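Local coordinates for uncharacterized protein POB3N (Chaetomium thermophilum var. thermophilum, PDB 4KHB) that forms the N-terminal part of a FACT complex subunit that probably helps reorganize nucleosomes during transcription, replication and repair, at residues Val72-Gly77 with Glu131-Glu136. Numbering follows the deposited sequence.
Sequences VIQLDG and EIPYSE
V72 and P133 meet in a small, buried apolar contact between two PH-like domains of the chain, where the first residue of strand 72-78 abuts the last residue of strand 127-133. One methyl does the touching: V72 CG2 lies 3.7 Å from P133 CB and 3.9 Å from P133 CG, so that it rests against the CB-CG side of the pyrrolidine ring. The two side chains cross at about a right angle. With chi1 (to CG1) at -71°, CG1 is anti to the carbonyl carbon and CG2 falls between the backbone N and that carbon, directed at the proline. The interface is slight, 78 Å² in all, and V72 CA and P133 CA are 7.0 Å apart. E119 of the neighbouring strand 119-124 packs on both V72 and P133.

The strands belong to separate sheets: 72-78 runs between 13-15 and 61-66 in the N-terminal PH domain, whereas 127-133 lies beside 119-124 in the SSRP1-type domain that follows. P133 ends its strand and begins a 3-10 turn, in which its carbonyl O accepts a 3.0 Å hydrogen bond from E136 N.

Q74, two residues along from V72 and on the same side of the strand, reaches the proline more loosely, its OE1 being 4.4 Å from P133 CG. Three hydrogen bonds hold its amide: OE1 is hydrogen-bonded to K170 NZ, and NE2 hydrogen-bonds to E62 OE2 and to the carbonyl O of M41 of the SPT16D chain. M41 of that chain also packs on P133, bringing the heterodimer partner up to the junction between the domains.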
ATOM      1  N   VAL H  72       3.812  -2.089  12.878  1.00 16.97           N
ATOM      2  CA  VAL H  72       4.800  -2.053  11.801  1.00 21.45           C
ATOM      3  C   VAL H  72       5.573  -0.732  11.747  1.00 17.47           C
ATOM      4  O   VAL H  72       4.992   0.347  11.892  1.00 17.27           O
ATOM      5  CB  VAL H  72       4.169  -2.346  10.412  1.00 22.05           C
ATOM      6  CG1 VAL H  72       3.780  -3.806  10.298  1.00 30.70           C
ATOM      7  CG2 VAL H  72       2.965  -1.453  10.169  1.00 19.79           C
ATOM      8  N   ILE H  73       6.884  -0.829  11.547  1.00 16.84           N
ATOM      9  CA  ILE H  73       7.724   0.349  11.358  1.00 15.49           C
ATOM     10  C   ILE H  73       8.259   0.317   9.931  1.00 12.31           C
ATOM     11  O   ILE H  73       8.938  -0.634   9.535  1.00  9.55           O
ATOM     12  CB  ILE H  73       8.904   0.373  12.350  1.00 16.08           C
ATOM     13  CG1 ILE H  73       8.382   0.348  13.788  1.00 22.98           C
ATOM     14  CG2 ILE H  73       9.764   1.615  12.130  1.00 14.22           C
ATOM     15  CD1 ILE H  73       7.509   1.543  14.140  1.00 18.79           C
ATOM     16  N   GLN H  74       7.939   1.351   9.157  1.00 13.07           N
ATOM     17  CA  GLN H  74       8.346   1.411   7.759  1.00 14.10           C
ATOM     18  C   GLN H  74       9.506   2.372   7.518  1.00  9.94           C
ATOM     19  O   GLN H  74       9.396   3.576   7.767  1.00 10.37           O
ATOM     20  CB  GLN H  74       7.146   1.783   6.877  1.00 11.26           C
ATOM     21  CG  GLN H  74       6.121   0.666   6.721  1.00 19.46           C
ATOM     22  CD  GLN H  74       4.819   1.143   6.112  1.00 23.48           C
ATOM     23  OE1 GLN H  74       3.818   1.320   6.809  1.00 19.96           O
ATOM     24  NE2 GLN H  74       4.828   1.370   4.803  1.00 17.58           N
ATOM     25  N   LEU H  75      10.618   1.821   7.040  1.00 15.02           N
ATOM     26  CA  LEU H  75      11.783   2.611   6.671  1.00 12.84           C
ATOM     27  C   LEU H  75      12.113   2.418   5.191  1.00 16.00           C
ATOM     28  O   LEU H  75      12.646   1.369   4.809  1.00 15.00           O
ATOM     29  CB  LEU H  75      12.984   2.188   7.520  1.00 12.73           C
ATOM     30  CG  LEU H  75      12.849   2.260   9.042  1.00 15.95           C
ATOM     31  CD1 LEU H  75      13.892   1.383   9.710  1.00 13.99           C
ATOM     32  CD2 LEU H  75      12.982   3.688   9.528  1.00 16.82           C
ATOM     33  N   ASP H  76      11.803   3.412   4.358  1.00 14.79           N
ATOM     34  CA  ASP H  76      12.155   3.321   2.940  1.00 18.49           C
ATOM     35  C   ASP H  76      13.126   4.434   2.539  1.00 17.10           C
ATOM     36  O   ASP H  76      13.249   5.447   3.231  1.00 16.03           O
ATOM     37  CB  ASP H  76      10.914   3.280   2.028  1.00 23.27           C
ATOM     38  CG  ASP H  76      10.066   4.534   2.112  1.00 32.96           C
ATOM     39  OD1 ASP H  76      10.359   5.415   2.948  1.00 43.24           O
ATOM     40  OD2 ASP H  76       9.094   4.641   1.332  1.00 42.06           O
ATOM     41  N   GLY H  77      13.806   4.237   1.413  1.00 17.95           N
ATOM     42  CA  GLY H  77      14.806   5.176   0.938  1.00 16.07           C
ATOM     43  C   GLY H  77      16.172   4.520   0.891  1.00 17.21           C
ATOM     44  O   GLY H  77      17.169   5.155   0.540  1.00 16.32           O
ATOM     45  N   GLU H 131      -0.678  -3.641   1.862  1.00 10.23           N
ATOM     46  CA  GLU H 131      -0.871  -3.934   3.279  1.00 13.71           C
ATOM     47  C   GLU H 131      -1.475  -2.731   3.996  1.00 12.86           C
ATOM     48  O   GLU H 131      -1.109  -1.586   3.713  1.00 14.94           O
ATOM     49  CB  GLU H 131       0.466  -4.296   3.933  1.00 12.71           C
ATOM     50  CG  GLU H 131       1.158  -5.511   3.336  1.00 21.29           C
ATOM     51  CD  GLU H 131       2.323  -5.128   2.448  1.00 22.36           C
ATOM     52  OE1 GLU H 131       2.378  -3.956   2.020  1.00 24.38           O
ATOM     53  OE2 GLU H 131       3.182  -5.993   2.182  1.00 27.82           O
ATOM     54  N   ILE H 132      -2.402  -2.989   4.914  1.00 10.78           N
ATOM     55  CA  ILE H 132      -2.996  -1.930   5.728  1.00 10.16           C
ATOM     56  C   ILE H 132      -2.786  -2.211   7.214  1.00 10.27           C
ATOM     57  O   ILE H 132      -3.357  -3.158   7.760  1.00  8.01           O
ATOM     58  CB  ILE H 132      -4.500  -1.785   5.452  1.00 12.13           C
ATOM     59  CG1 ILE H 132      -4.727  -1.445   3.980  1.00 14.76           C
ATOM     60  CG2 ILE H 132      -5.096  -0.678   6.308  1.00  5.71           C
ATOM     61  CD1 ILE H 132      -5.902  -2.156   3.361  1.00 21.21           C
ATOM     62  N   PRO H 133      -1.951  -1.389   7.869  1.00 12.53           N
ATOM     63  CA  PRO H 133      -1.688  -1.522   9.308  1.00 12.50           C
ATOM     64  C   PRO H 133      -2.938  -1.220  10.126  1.00  9.31           C
ATOM     65  O   PRO H 133      -3.657  -0.274   9.801  1.00  9.58           O
ATOM     66  CB  PRO H 133      -0.601  -0.468   9.578  1.00  9.99           C
ATOM     67  CG  PRO H 133      -0.071  -0.072   8.236  1.00 14.73           C
ATOM     68  CD  PRO H 133      -1.166  -0.308   7.248  1.00 11.86           C
ATOM     69  N   TYR H 134      -3.196  -2.028  11.152  1.00 10.04           N
ATOM     70  CA  TYR H 134      -4.383  -1.877  11.993  1.00 10.90           C
ATOM     71  C   TYR H 134      -4.454  -0.501  12.657  1.00 10.25           C
ATOM     72  O   TYR H 134      -5.540   0.037  12.878  1.00 13.96           O
ATOM     73  CB  TYR H 134      -4.422  -2.988  13.051  1.00  9.02           C
ATOM     74  CG  TYR H 134      -4.583  -4.379  12.468  1.00  8.74           C
ATOM     75  CD1 TYR H 134      -5.284  -4.578  11.286  1.00 10.10           C
ATOM     76  CD2 TYR H 134      -4.019  -5.485  13.090  1.00  9.36           C
ATOM     77  CE1 TYR H 134      -5.429  -5.836  10.746  1.00 11.38           C
ATOM     78  CE2 TYR H 134      -4.157  -6.752  12.555  1.00  9.45           C
ATOM     79  CZ  TYR H 134      -4.866  -6.918  11.382  1.00 11.92           C
ATOM     80  OH  TYR H 134      -5.014  -8.172  10.834  1.00 12.37           O
ATOM     81  N   SER H 135      -3.290   0.066  12.960  1.00 10.31           N
ATOM     82  CA  SER H 135      -3.208   1.362  13.627  1.00 16.31           C
ATOM     83  C   SER H 135      -3.753   2.503  12.769  1.00 15.79           C
ATOM     84  O   SER H 135      -4.084   3.571  13.286  1.00 18.97           O
ATOM     85  CB  SER H 135      -1.762   1.653  14.038  1.00 12.54           C
ATOM     86  OG  SER H 135      -0.901   1.664  12.914  1.00 23.97           O
ATOM     87  N   GLU H 136      -3.845   2.276  11.461  1.00 14.97           N
ATOM     88  CA  GLU H 136      -4.360   3.290  10.545  1.00 14.01           C
ATOM     89  C   GLU H 136      -5.878   3.244  10.413  1.00 14.39           C
ATOM     90  O   GLU H 136      -6.495   4.209   9.959  1.00 13.51           O
ATOM     91  CB  GLU H 136      -3.728   3.122   9.162  1.00 12.38           C
ATOM     92  CG  GLU H 136      -2.258   3.499   9.101  1.00 19.81           C
ATOM     93  CD  GLU H 136      -2.044   4.987   9.267  1.00 26.83           C
ATOM     94  OE1 GLU H 136      -2.687   5.766   8.532  1.00 24.14           O
ATOM     95  OE2 GLU H 136      -1.235   5.378  10.134  1.00 24.85           O
TER